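Local coordinates for centrosomal protein 43 (Homo sapiens, PDB 2D68) that is required for anchoring microtubules to centrosomes and for ciliation, and forms a homodimer through its N-terminal domain, at residues R19-F31 with G50-G62. Residues are numbered along the deposited sequence; the frame is centred on the assembly and turned at random.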
ATOM      1  N   ARG B  19       5.352   2.394  -9.801  1.00 11.44           N
ATOM      2  CA  ARG B  19       5.311   0.957  -9.883  1.00 12.36           C
ATOM      3  C   ARG B  19       5.736   0.335  -8.544  1.00 11.74           C
ATOM      4  O   ARG B  19       5.165  -0.679  -8.113  1.00 12.16           O
ATOM      5  CB  ARG B  19       6.163   0.453 -11.053  1.00 13.58           C
ATOM      6  CG  ARG B  19       5.767  -0.932 -11.471  1.00 16.59           C
ATOM      7  CD  ARG B  19       6.463  -1.386 -12.737  1.00 18.84           C
ATOM      8  NE  ARG B  19       6.263  -2.821 -12.855  1.00 19.88           N
ATOM      9  CZ  ARG B  19       5.231  -3.383 -13.471  1.00 19.76           C
ATOM     10  NH1 ARG B  19       4.304  -2.627 -14.061  1.00 22.63           N
ATOM     11  NH2 ARG B  19       5.140  -4.706 -13.509  1.00 20.15           N
ATOM     12  N   LEU B  20       6.719   0.944  -7.876  1.00 10.98           N
ATOM     13  CA  LEU B  20       7.134   0.468  -6.551  1.00 11.04           C
ATOM     14  C   LEU B  20       6.000   0.611  -5.521  1.00 10.60           C
ATOM     15  O   LEU B  20       5.714  -0.325  -4.774  1.00 10.42           O
ATOM     16  CB  LEU B  20       8.391   1.217  -6.096  1.00 12.02           C
ATOM     17  CG  LEU B  20       8.960   0.868  -4.741  1.00 14.90           C
ATOM     18  CD1 LEU B  20       9.168  -0.644  -4.580  1.00 18.00           C
ATOM     19  CD2 LEU B  20      10.273   1.631  -4.559  1.00 16.54           C
ATOM     20  N   VAL B  21       5.353   1.773  -5.494  1.00  8.88           N
ATOM     21  CA  VAL B  21       4.183   1.971  -4.611  1.00  8.42           C
ATOM     22  C   VAL B  21       3.121   0.886  -4.841  1.00  7.88           C
ATOM     23  O   VAL B  21       2.668   0.204  -3.890  1.00  8.54           O
ATOM     24  CB  VAL B  21       3.553   3.365  -4.829  1.00  8.42           C
ATOM     25  CG1 VAL B  21       2.226   3.473  -4.097  1.00  9.51           C
ATOM     26  CG2 VAL B  21       4.502   4.446  -4.316  1.00  8.66           C
ATOM     27  N   ALA B  22       2.719   0.721  -6.100  1.00  7.68           N
ATOM     28  CA  ALA B  22       1.657  -0.247  -6.403  1.00  7.45           C
ATOM     29  C   ALA B  22       2.065  -1.681  -6.062  1.00  7.53           C
ATOM     30  O   ALA B  22       1.271  -2.439  -5.507  1.00  7.70           O
ATOM     31  CB  ALA B  22       1.208  -0.143  -7.857  1.00  7.85           C
ATOM     32  N   SER B  23       3.314  -2.027  -6.357  1.00  7.50           N
ATOM     33  CA  SER B  23       3.844  -3.344  -5.984  1.00  7.19           C
ATOM     34  C   SER B  23       3.801  -3.565  -4.464  1.00  7.18           C
ATOM     35  O   SER B  23       3.460  -4.658  -4.001  1.00  7.92           O
ATOM     36  CB  SER B  23       5.281  -3.498  -6.505  1.00  8.21           C
ATOM     37  OG  SER B  23       5.333  -3.417  -7.916  1.00  9.50           O
ATOM     38  N   LEU B  24       4.113  -2.524  -3.689  1.00  7.52           N
ATOM     39  CA  LEU B  24       4.032  -2.634  -2.221  1.00  7.03           C
ATOM     40  C   LEU B  24       2.600  -2.851  -1.742  1.00  7.65           C
ATOM     41  O   LEU B  24       2.359  -3.605  -0.779  1.00  8.24           O
ATOM     42  CB  LEU B  24       4.631  -1.399  -1.544  1.00  8.26           C
ATOM     43  CG  LEU B  24       6.155  -1.310  -1.576  1.00  8.08           C
ATOM     44  CD1 LEU B  24       6.587   0.127  -1.288  1.00  9.34           C
ATOM     45  CD2 LEU B  24       6.818  -2.297  -0.602  1.00  8.41           C
ATOM     46  N   VAL B  25       1.645  -2.186  -2.385  1.00  7.60           N
ATOM     47  CA  VAL B  25       0.229  -2.410  -2.074  1.00  7.43           C
ATOM     48  C   VAL B  25      -0.182  -3.861  -2.384  1.00  7.34           C
ATOM     49  O   VAL B  25      -0.769  -4.536  -1.524  1.00  7.84           O
ATOM     50  CB  VAL B  25      -0.658  -1.388  -2.806  1.00  6.91           C
ATOM     51  CG1 VAL B  25      -2.169  -1.707  -2.600  1.00  8.51           C
ATOM     52  CG2 VAL B  25      -0.368   0.020  -2.286  1.00  7.91           C
ATOM     53  N   ALA B  26       0.164  -4.357  -3.571  1.00  7.25           N
ATOM     54  CA  ALA B  26      -0.131  -5.758  -3.914  1.00  8.03           C
ATOM     55  C   ALA B  26       0.519  -6.730  -2.919  1.00  8.10           C
ATOM     56  O   ALA B  26      -0.107  -7.724  -2.527  1.00  8.69           O
ATOM     57  CB  ALA B  26       0.286  -6.061  -5.346  1.00  8.57           C
ATOM     58  N   GLU B  27       1.746  -6.424  -2.477  1.00  7.54           N
ATOM     59  CA  GLU B  27       2.438  -7.308  -1.539  1.00  7.38           C
ATOM     60  C   GLU B  27       1.728  -7.327  -0.194  1.00  8.05           C
ATOM     61  O   GLU B  27       1.660  -8.361   0.444  1.00  8.45           O
ATOM     62  CB  GLU B  27       3.917  -6.931  -1.380  1.00  7.92           C
ATOM     63  CG  GLU B  27       4.763  -8.061  -0.713  1.00  9.24           C
ATOM     64  CD  GLU B  27       4.795  -8.010   0.818  1.00 12.30           C
ATOM     65  OE1 GLU B  27       4.682  -6.915   1.398  1.00 11.78           O
ATOM     66  OE2 GLU B  27       4.957  -9.078   1.439  1.00 13.00           O
ATOM     67  N   PHE B  28       1.199  -6.183   0.230  1.00  7.81           N
ATOM     68  CA  PHE B  28       0.407  -6.138   1.441  1.00  7.75           C
ATOM     69  C   PHE B  28      -0.818  -7.066   1.319  1.00  8.01           C
ATOM     70  O   PHE B  28      -1.108  -7.844   2.228  1.00  8.15           O
ATOM     71  CB  PHE B  28      -0.019  -4.690   1.736  1.00  8.37           C
ATOM     72  CG  PHE B  28      -1.038  -4.585   2.825  1.00  6.99           C
ATOM     73  CD1 PHE B  28      -0.657  -4.405   4.144  1.00  8.59           C
ATOM     74  CD2 PHE B  28      -2.405  -4.654   2.535  1.00  8.85           C
ATOM     75  CE1 PHE B  28      -1.620  -4.335   5.153  1.00  9.13           C
ATOM     76  CE2 PHE B  28      -3.358  -4.574   3.542  1.00  9.74           C
ATOM     77  CZ  PHE B  28      -2.959  -4.414   4.850  1.00 10.76           C
ATOM     78  N   LEU B  29      -1.514  -6.994   0.186  1.00  7.86           N
ATOM     79  CA  LEU B  29      -2.689  -7.847  -0.029  1.00  8.96           C
ATOM     80  C   LEU B  29      -2.293  -9.313   0.002  1.00  9.47           C
ATOM     81  O   LEU B  29      -2.972 -10.148   0.628  1.00 10.02           O
ATOM     82  CB  LEU B  29      -3.389  -7.490  -1.352  1.00  8.97           C
ATOM     83  CG  LEU B  29      -3.894  -6.056  -1.483  1.00  9.35           C
ATOM     84  CD1 LEU B  29      -4.429  -5.854  -2.929  1.00  9.49           C
ATOM     85  CD2 LEU B  29      -4.987  -5.748  -0.469  1.00 10.27           C
ATOM     86  N   GLN B  30      -1.183  -9.647  -0.647  1.00  9.20           N
ATOM     87  CA  GLN B  30      -0.713 -11.045  -0.665  1.00 11.26           C
ATOM     88  C   GLN B  30      -0.278 -11.517   0.718  1.00 10.54           C
ATOM     89  O   GLN B  30      -0.619 -12.640   1.152  1.00 10.91           O
ATOM     90  CB  GLN B  30       0.380 -11.226  -1.716  1.00 12.17           C
ATOM     91  CG  GLN B  30      -0.172 -10.920  -3.113  1.00 16.89           C
ATOM     92  CD  GLN B  30       0.627 -11.504  -4.254  1.00 22.85           C
ATOM     93  OE1 GLN B  30       1.250 -10.769  -5.014  1.00 24.58           O
ATOM     94  NE2 GLN B  30       0.572 -12.822  -4.410  1.00 25.82           N
ATOM     95  N   PHE B  31       0.430 -10.646   1.436  1.00  9.81           N
ATOM     96  CA  PHE B  31       0.901 -10.988   2.793  1.00  9.43           C
ATOM     97  C   PHE B  31      -0.224 -11.447   3.724  1.00  9.30           C
ATOM     98  O   PHE B  31      -0.041 -12.388   4.515  1.00  9.74           O
ATOM     99  CB  PHE B  31       1.678  -9.823   3.434  1.00  8.89           C
ATOM    100  CG  PHE B  31       2.377 -10.225   4.706  1.00 10.04           C
ATOM    101  CD1 PHE B  31       3.631 -10.844   4.650  1.00 11.04           C
ATOM    102  CD2 PHE B  31       1.747 -10.082   5.944  1.00  9.41           C
ATOM    103  CE1 PHE B  31       4.259 -11.256   5.830  1.00 12.56           C
ATOM    104  CE2 PHE B  31       2.373 -10.484   7.128  1.00 11.12           C
ATOM    105  CZ  PHE B  31       3.631 -11.083   7.057  1.00 11.23           C
ATOM    106  N   GLY B  50       0.772  -9.482 -12.672  1.00 11.44           N
ATOM    107  CA  GLY B  50       1.386  -9.314 -11.356  1.00 11.59           C
ATOM    108  C   GLY B  50       2.477  -8.273 -11.366  1.00 11.39           C
ATOM    109  O   GLY B  50       3.227  -8.112 -12.336  1.00 11.23           O
ATOM    110  N   LEU B  51       2.548  -7.534 -10.267  1.00 10.81           N
ATOM    111  CA  LEU B  51       3.608  -6.548 -10.084  1.00 10.63           C
ATOM    112  C   LEU B  51       4.865  -7.227  -9.522  1.00 10.63           C
ATOM    113  O   LEU B  51       4.914  -8.460  -9.406  1.00 10.71           O
ATOM    114  CB  LEU B  51       3.101  -5.421  -9.191  1.00 11.57           C
ATOM    115  CG  LEU B  51       1.967  -4.604  -9.843  1.00 13.14           C
ATOM    116  CD1 LEU B  51       1.150  -3.817  -8.806  1.00 13.96           C
ATOM    117  CD2 LEU B  51       2.531  -3.686 -10.926  1.00 16.66           C
ATOM    118  N   GLU B  52       5.888  -6.435  -9.196  1.00  9.94           N
ATOM    119  CA  GLU B  52       7.144  -7.022  -8.695  1.00 10.25           C
ATOM    120  C   GLU B  52       6.989  -7.702  -7.347  1.00  9.62           C
ATOM    121  O   GLU B  52       6.215  -7.262  -6.503  1.00 10.16           O
ATOM    122  CB  GLU B  52       8.265  -5.980  -8.658  1.00 10.26           C
ATOM    123  CG  GLU B  52       8.894  -5.716 -10.037  1.00 12.07           C
ATOM    124  CD  GLU B  52       7.910  -5.096 -11.004  1.00 12.95           C
ATOM    125  OE1 GLU B  52       7.406  -3.996 -10.706  1.00 14.83           O
ATOM    126  OE2 GLU B  52       7.625  -5.717 -12.054  1.00 14.14           O
ATOM    127  N   GLY B  53       7.726  -8.790  -7.153  1.00  9.48           N
ATOM    128  CA  GLY B  53       7.606  -9.577  -5.921  1.00  8.60           C
ATOM    129  C   GLY B  53       8.243  -8.936  -4.704  1.00  8.72           C
ATOM    130  O   GLY B  53       9.114  -8.073  -4.822  1.00  8.42           O
ATOM    131  N   ARG B  54       7.832  -9.405  -3.534  1.00  8.86           N
ATOM    132  CA  ARG B  54       8.372  -8.918  -2.267  1.00  8.88           C
ATOM    133  C   ARG B  54       9.904  -8.760  -2.226  1.00  9.16           C
ATOM    134  O   ARG B  54      10.400  -7.714  -1.809  1.00  9.71           O
ATOM    135  CB  ARG B  54       7.945  -9.843  -1.135  1.00  8.80           C
ATOM    136  CG  ARG B  54       8.462  -9.402   0.227  1.00 10.06           C
ATOM    137  CD  ARG B  54       8.068 -10.367   1.295  1.00  9.89           C
ATOM    138  NE  ARG B  54       8.723  -9.998   2.546  1.00 10.75           N
ATOM    139  CZ  ARG B  54       8.095  -9.571   3.638  1.00 11.12           C
ATOM    140  NH1 ARG B  54       6.771  -9.436   3.652  1.00  9.86           N
ATOM    141  NH2 ARG B  54       8.818  -9.272   4.718  1.00 11.83           N
ATOM    142  N   GLU B  55      10.650  -9.790  -2.623  1.00  9.50           N
ATOM    143  CA  GLU B  55      12.114  -9.716  -2.460  1.00  9.13           C
ATOM    144  C   GLU B  55      12.784  -8.790  -3.485  1.00  9.52           C
ATOM    145  O   GLU B  55      13.798  -8.150  -3.197  1.00 11.01           O
ATOM    146  CB  GLU B  55      12.750 -11.113  -2.461  1.00  9.95           C
ATOM    147  CG  GLU B  55      12.038 -12.139  -1.551  1.00 10.21           C
ATOM    148  CD  GLU B  55      11.771 -11.633  -0.131  1.00 11.81           C
ATOM    149  OE1 GLU B  55      12.475 -10.699   0.340  1.00 12.97           O
ATOM    150  OE2 GLU B  55      10.864 -12.198   0.520  1.00 13.94           O
ATOM    151  N   ASN B  56      12.160  -8.674  -4.657  1.00  9.82           N
ATOM    152  CA  ASN B  56      12.535  -7.674  -5.655  1.00 10.08           C
ATOM    153  C   ASN B  56      12.371  -6.277  -5.033  1.00  9.98           C
ATOM    154  O   ASN B  56      13.267  -5.429  -5.094  1.00 10.56           O
ATOM    155  CB  ASN B  56      11.637  -7.870  -6.882  1.00 10.71           C
ATOM    156  CG  ASN B  56      11.857  -6.841  -7.971  1.00 12.40           C
ATOM    157  OD1 ASN B  56      11.935  -5.646  -7.719  1.00 19.62           O
ATOM    158  ND2 ASN B  56      11.884  -7.311  -9.202  1.00 16.71           N
ATOM    159  N   LEU B  57      11.213  -6.044  -4.417  1.00  9.13           N
ATOM    160  CA  LEU B  57      10.965  -4.751  -3.793  1.00  9.10           C
ATOM    161  C   LEU B  57      11.940  -4.470  -2.657  1.00  9.36           C
ATOM    162  O   LEU B  57      12.445  -3.361  -2.555  1.00 10.22           O
ATOM    163  CB  LEU B  57       9.532  -4.704  -3.258  1.00  9.87           C
ATOM    164  CG  LEU B  57       8.452  -4.980  -4.290  1.00  9.56           C
ATOM    165  CD1 LEU B  57       7.109  -4.940  -3.601  1.00 10.01           C
ATOM    166  CD2 LEU B  57       8.464  -4.003  -5.431  1.00 13.35           C
ATOM    167  N   ALA B  58      12.199  -5.471  -1.815  1.00 10.10           N
ATOM    168  CA  ALA B  58      13.122  -5.281  -0.695  1.00 10.18           C
ATOM    169  C   ALA B  58      14.512  -4.910  -1.200  1.00 10.98           C
ATOM    170  O   ALA B  58      15.149  -3.993  -0.681  1.00 11.52           O
ATOM    171  CB  ALA B  58      13.173  -6.519   0.165  1.00 10.21           C
ATOM    172  N   ARG B  59      14.964  -5.610  -2.237  1.00 12.15           N
ATOM    173  CA  ARG B  59      16.237  -5.278  -2.881  1.00 13.79           C
ATOM    174  C   ARG B  59      16.269  -3.816  -3.350  1.00 13.56           C
ATOM    175  O   ARG B  59      17.234  -3.082  -3.082  1.00 13.98           O
ATOM    176  CB  ARG B  59      16.505  -6.241  -4.044  1.00 14.07           C
ATOM    177  CG  ARG B  59      17.915  -6.193  -4.639  1.00 14.94           C
ATOM    178  CD  ARG B  59      18.038  -7.172  -5.824  1.00 16.45           C
ATOM    179  NE  ARG B  59      17.348  -8.409  -5.519  1.00 19.76           N
ATOM    180  CZ  ARG B  59      16.308  -8.925  -6.182  1.00 18.08           C
ATOM    181  NH1 ARG B  59      15.809  -8.363  -7.284  1.00 16.80           N
ATOM    182  NH2 ARG B  59      15.781 -10.050  -5.733  1.00 18.28           N
ATOM    183  N   ASP B  60      15.193  -3.386  -4.007  1.00 14.42           N
ATOM    184  CA  ASP B  60      15.060  -2.027  -4.499  1.00 15.56           C
ATOM    185  C   ASP B  60      15.143  -1.000  -3.374  1.00 15.06           C
ATOM    186  O   ASP B  60      15.777   0.052  -3.517  1.00 16.55           O
ATOM    187  CB  ASP B  60      13.712  -1.877  -5.190  1.00 16.83           C
ATOM    188  CG  ASP B  60      13.826  -1.671  -6.676  1.00 21.56           C
ATOM    189  OD1 ASP B  60      12.904  -1.013  -7.213  1.00 26.39           O
ATOM    190  OD2 ASP B  60      14.803  -2.140  -7.302  1.00 25.75           O
ATOM    191  N   LEU B  61      14.491  -1.314  -2.258  1.00 14.45           N
ATOM    192  CA  LEU B  61      14.396  -0.412  -1.112  1.00 13.82           C
ATOM    193  C   LEU B  61      15.617  -0.490  -0.180  1.00 14.38           C
ATOM    194  O   LEU B  61      15.764   0.319   0.744  1.00 14.98           O
ATOM    195  CB  LEU B  61      13.131  -0.726  -0.314  1.00 14.18           C
ATOM    196  CG  LEU B  61      11.798  -0.418  -0.993  1.00 13.01           C
ATOM    197  CD1 LEU B  61      10.694  -1.190  -0.329  1.00 13.27           C
ATOM    198  CD2 LEU B  61      11.503   1.081  -0.911  1.00 14.06           C
ATOM    199  N   GLY B  62      16.477  -1.477  -0.409  1.00 14.14           N
ATOM    200  CA  GLY B  62      17.666  -1.664   0.437  1.00 14.28           C
ATOM    201  C   GLY B  62      17.359  -2.368   1.743  1.00 14.71           C
ATOM    202  O   GLY B  62      18.181  -2.362   2.679  1.00 16.50           O
TER
HETATM  203  O   HOH W   1       3.341  -6.551 -14.724  1.00 21.66           O
HETATM  204  O   HOH W   2       3.621  -6.990  -5.786  1.00 13.90           O
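L57, from helix 54-61, drops as a knob into a hole formed by L20, S23, L24 and E27 on helix 16-31. Its CD2 presses to 3.4 Å from S23 CB, tighter than usual for two carbons, and also meets L20 CD1, while its CD1 lies along the S23 carbonyl. One turn on, L61 CD1 and L24 CD2 meet tip to tip at 4.0 Å. The short helical axes cross at -135°, 10.2 Å apart, and L74 of helix 74-80 packs on L24, L57 and L61 to extend this core; L24 also touches I79 of the second subunit.

L51 seats the loop before helix 54-61: its CD1 lies 3.8 Å from A22 CB and also near A26 CB, and its CB packs against S23 OG. Polar bonds add to this on the outer, solvent side. R19, extended from CG to NE with CG anti to its backbone N (chi1 -160°), grips E52 side-on: NE lies 2.7 Å from OE1, and NH2 lies 3.1 Å from OE2, in the guanidinium plane and on the syn lone pair. L51 CD2 sits over one face of the R19 guanidinium, near its rim, and a water links R19 NH2 to G50 O. Replacing R19 with an alanine would probably leave the E52 carboxylate without its charged mate and take away the flat group beside L51 CD2. S23 OG donates to R19 O and takes a weak bond from E52 N, and a second water joins the S23 and E52 carbonyls.

At the other end, R54 NH1 reaches E27 OE2 at 2.9 Å from above the carboxylate, the planes 77° apart; R54 also pairs with E65 and donates to the T69 and G72 carbonyls. An apolar leucine seam thus joins the two helices, with ion pairs at its margins; the buried E27 carboxylate, met by R54 and L74 N, is consistent with an ionised group.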